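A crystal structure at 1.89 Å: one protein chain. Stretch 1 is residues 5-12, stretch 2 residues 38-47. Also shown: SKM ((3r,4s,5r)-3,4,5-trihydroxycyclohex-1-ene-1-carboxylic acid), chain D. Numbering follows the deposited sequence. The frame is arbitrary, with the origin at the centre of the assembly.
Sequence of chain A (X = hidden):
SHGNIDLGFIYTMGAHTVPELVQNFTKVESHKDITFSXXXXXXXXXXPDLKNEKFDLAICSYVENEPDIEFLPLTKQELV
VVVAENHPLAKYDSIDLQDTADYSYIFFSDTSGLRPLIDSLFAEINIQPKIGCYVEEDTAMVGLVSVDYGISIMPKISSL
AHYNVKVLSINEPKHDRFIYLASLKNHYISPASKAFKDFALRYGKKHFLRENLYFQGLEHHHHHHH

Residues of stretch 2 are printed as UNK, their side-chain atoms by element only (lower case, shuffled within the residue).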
# COMPACT_ATOMS: atom_id res chain seq x y z
N ILE A 5 -18.43 10.26 5.90
CA ILE A 5 -18.43 8.82 5.69
C ILE A 5 -17.01 8.32 5.92
O ILE A 5 -16.07 8.76 5.24
CB ILE A 5 -18.91 8.41 4.29
CG1 ILE A 5 -20.37 8.83 4.10
CG2 ILE A 5 -18.71 6.89 4.09
CD1 ILE A 5 -20.84 8.73 2.67
N ASP A 6 -16.84 7.42 6.87
CA ASP A 6 -15.56 6.76 7.07
C ASP A 6 -15.59 5.45 6.31
O ASP A 6 -16.32 4.52 6.68
CB ASP A 6 -15.27 6.54 8.55
CG ASP A 6 -15.01 7.83 9.28
OD1 ASP A 6 -14.31 8.71 8.73
OD2 ASP A 6 -15.52 7.95 10.40
N LEU A 7 -14.79 5.37 5.26
CA LEU A 7 -14.80 4.22 4.36
C LEU A 7 -13.46 3.50 4.46
O LEU A 7 -12.42 4.08 4.14
CB LEU A 7 -15.08 4.69 2.94
CG LEU A 7 -15.09 3.59 1.89
CD1 LEU A 7 -16.33 2.68 2.13
CD2 LEU A 7 -15.13 4.30 0.54
N GLY A 8 -13.49 2.24 4.85
CA GLY A 8 -12.30 1.40 4.90
C GLY A 8 -12.32 0.39 3.76
O GLY A 8 -13.37 -0.14 3.43
N PHE A 9 -11.15 0.14 3.17
CA PHE A 9 -11.13 -0.76 2.02
C PHE A 9 -9.79 -1.46 1.86
O PHE A 9 -8.74 -1.00 2.34
CB PHE A 9 -11.51 -0.01 0.74
CG PHE A 9 -10.69 1.22 0.44
CD1 PHE A 9 -9.49 1.12 -0.25
CD2 PHE A 9 -11.16 2.49 0.79
CE1 PHE A 9 -8.76 2.26 -0.58
CE2 PHE A 9 -10.43 3.64 0.47
CZ PHE A 9 -9.23 3.52 -0.22
N ILE A 10 -9.84 -2.60 1.16
CA ILE A 10 -8.64 -3.37 0.87
C ILE A 10 -7.82 -2.63 -0.18
O ILE A 10 -8.36 -1.93 -1.05
CB ILE A 10 -9.00 -4.79 0.40
CG1 ILE A 10 -9.91 -4.73 -0.82
CG2 ILE A 10 -9.69 -5.57 1.51
CD1 ILE A 10 -10.32 -6.14 -1.36
N TYR A 11 -6.50 -2.80 -0.09
CA TYR A 11 -5.55 -1.94 -0.80
C TYR A 11 -5.87 -1.80 -2.28
O TYR A 11 -5.72 -0.71 -2.86
CB TYR A 11 -4.15 -2.52 -0.65
CG TYR A 11 -3.65 -2.56 0.76
CD1 TYR A 11 -3.25 -1.40 1.42
CD2 TYR A 11 -3.54 -3.77 1.44
CE1 TYR A 11 -2.75 -1.44 2.72
CE2 TYR A 11 -3.04 -3.83 2.74
CZ TYR A 11 -2.65 -2.65 3.37
OH TYR A 11 -2.14 -2.68 4.64
N THR A 12 -6.20 -2.90 -2.96
CA THR A 12 -6.29 -2.75 -4.41
C THR A 12 -7.42 -1.82 -4.81
O THR A 12 -7.48 -1.41 -5.97
CB THR A 12 -6.44 -4.09 -5.14
OG1 THR A 12 -7.63 -4.76 -4.71
CG2 THR A 12 -5.20 -4.99 -4.91
N UNK A 38 -10.71 8.03 4.27
CA UNK A 38 -10.43 6.77 3.59
C UNK A 38 -9.35 5.99 4.33
O UNK A 38 -8.26 6.52 4.56
c UNK A 38 -10.74 9.12 1.02
c UNK A 38 -13.08 7.89 0.21
c UNK A 38 -11.67 9.83 0.30
c UNK A 38 -9.98 7.02 2.16
c UNK A 38 -12.85 9.20 -0.12
c UNK A 38 -10.98 7.79 1.35
c UNK A 38 -12.15 7.19 0.95
N UNK A 39 -9.63 4.74 4.65
CA UNK A 39 -8.70 3.86 5.35
C UNK A 39 -8.37 2.66 4.48
O UNK A 39 -9.22 2.17 3.74
c UNK A 39 -11.01 5.18 7.32
c UNK A 39 -10.57 6.82 9.02
c UNK A 39 -8.91 5.17 8.46
c UNK A 39 -9.31 6.27 9.21
c UNK A 39 -9.31 3.44 6.69
c UNK A 39 -11.42 6.28 8.07
c UNK A 39 -9.76 4.61 7.52
N UNK A 40 -7.11 2.19 4.55
CA UNK A 40 -6.60 1.09 3.73
C UNK A 40 -6.10 -0.04 4.63
O UNK A 40 -5.48 0.22 5.67
c UNK A 40 -6.13 3.99 2.31
c UNK A 40 -5.47 1.57 2.81
n UNK A 40 -7.37 4.49 2.18
c UNK A 40 -5.91 2.60 1.75
o UNK A 40 -5.21 4.60 2.87
N UNK A 41 -6.35 -1.29 4.24
CA UNK A 41 -5.83 -2.41 5.01
C UNK A 41 -6.27 -3.74 4.44
O UNK A 41 -6.87 -3.81 3.36
N UNK A 42 -5.93 -4.81 5.16
CA UNK A 42 -6.34 -6.17 4.82
C UNK A 42 -7.68 -6.51 5.48
O UNK A 42 -8.07 -5.92 6.50
c UNK A 42 -5.27 -7.20 5.22
N UNK A 43 -8.40 -7.47 4.88
CA UNK A 43 -9.75 -7.82 5.32
C UNK A 43 -9.81 -8.16 6.80
O UNK A 43 -10.76 -7.78 7.50
o UNK A 43 -10.50 -8.59 3.14
c UNK A 43 -11.63 -9.48 5.06
c UNK A 43 -10.29 -8.99 4.50
N UNK A 44 -8.83 -8.90 7.31
CA UNK A 44 -8.95 -9.37 8.68
C UNK A 44 -8.83 -8.21 9.68
O UNK A 44 -9.48 -8.23 10.73
c UNK A 44 -8.24 -11.78 8.18
c UNK A 44 -9.94 -13.69 7.90
n UNK A 44 -10.37 -13.64 6.46
c UNK A 44 -7.91 -10.46 8.94
c UNK A 44 -9.63 -12.32 8.54
N UNK A 45 -8.08 -7.16 9.35
CA UNK A 45 -8.08 -5.96 10.19
C UNK A 45 -9.34 -5.12 9.99
O UNK A 45 -9.86 -4.54 10.94
c UNK A 45 -6.82 -5.13 9.93
o UNK A 45 -7.08 -4.04 9.07
N UNK A 46 -9.87 -5.08 8.76
CA UNK A 46 -11.01 -4.22 8.43
C UNK A 46 -12.26 -4.64 9.19
O UNK A 46 -13.05 -3.79 9.62
c UNK A 46 -10.14 -3.50 4.69
c UNK A 46 -12.69 -3.83 6.56
c UNK A 46 -10.19 -3.34 6.21
c UNK A 46 -11.24 -4.23 6.90
N UNK A 47 -12.47 -5.94 9.36
CA UNK A 47 -13.69 -6.42 10.01
C UNK A 47 -13.85 -5.86 11.42
O UNK A 47 -14.93 -5.35 11.74
c UNK A 47 -13.73 -7.96 10.00
c UNK A 47 -13.83 -8.50 8.57
c UNK A 47 -15.11 -8.14 7.85
c UNK A 47 -14.87 -8.46 10.88
O12 SKM D . -4.55 -6.18 -1.10
C8 SKM D . -4.10 -7.49 -0.73
C6 SKM D . -4.17 -7.68 0.63
O7 SKM D . -3.73 -8.99 0.99
C5 SKM D . -5.69 -7.54 1.24
C4 SKM D . -6.68 -8.35 0.52
C1 SKM D . -8.04 -8.70 1.13
O2 SKM D . -8.18 -8.63 2.39
O3 SKM D . -9.00 -9.09 0.39
C10 SKM D . -6.35 -8.80 -0.98
C9 SKM D . -5.04 -8.64 -1.53
O11 SKM D . -5.17 -8.25 -2.84

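Position 38 carries one carbon followed by a six-carbon ring with no hetero atom; the ring's edge meets CD2 of Leu7, and the first carbon sits near CE2 of Phe9. This is Phe38, its CE1 4.1 Å from CD2 of Leu7 and its CB 3.8 Å from CE2 of Phe9.

Position 39 again shows seven carbons, six of them in a ring, whose edge runs near OD1 of Asp6. The side chain leaves by the other face, where its bridge partner Gly8 has no side chain. It is Phe39, with CE1 of Phe39 3.8 Å from OD1 of Asp6. Its backbone bonds both ways: Phe39 N donates to Leu7 O at 2.9 Å, and Phe9 N donates to Phe39 O at 2.9 Å.

Position 40 has three carbons in a row, the third carrying one oxygen and one nitrogen; it returns to the face of Leu7 and Phe9, and its nitrogen lies beside CZ of Phe9. The amide is Gln40, and it curls back: NE2 of Gln40 makes a weak hydrogen bond to Phe38 O at 3.3 Å while lying 3.2 Å from CZ of Phe9.

Position 41 has no side-chain atoms, and its CA rests over the face of the Tyr11 ring, 3.6 Å from Tyr11 CZ. It is Gly41, whose N donates to Phe9 O at 3.1 Å.

Position 42, a single carbon pointing away from stretch 1, is Ala42. It occupies the N-cap position, and its O accepts from the N of position 46 at 3.0 Å.

Position 43 has a CB bearing one oxygen and one carbon, the oxygen close to CG2 of Ile10: Thr43. OG1 of Thr43 lies 3.5 Å from CG2 of Ile10 and makes a very short hydrogen bond, 2.4 Å, to SKM O2, which also accepts from Thr43 N at 2.8 Å.

Position 44, four carbons in a row ending in nitrogen, is Lys44; position 45, one carbon and one oxygen, is Ser45. Neither touches stretch 1.

Position 46 has four carbons forked at the first, one arm two carbons long; it points toward the strand and touches Phe9 and Ile10. It is Ile46, CD1 of Ile46 reaching 3.5 Å from Phe9 C and 3.8 Å from CG2 of Ile10. Position 47 has the same fork, Ile47, but is out of reach.

The rule is a parallel strand pair held by three backbone hydrogen bonds, with apolar packing on the Leu7 and Phe9 face. A helix then runs back, letting Ile46 cover the strand while Thr43 binds the ligand carboxylate.

Stretch 2, residues 38-47: FFQGATKSII
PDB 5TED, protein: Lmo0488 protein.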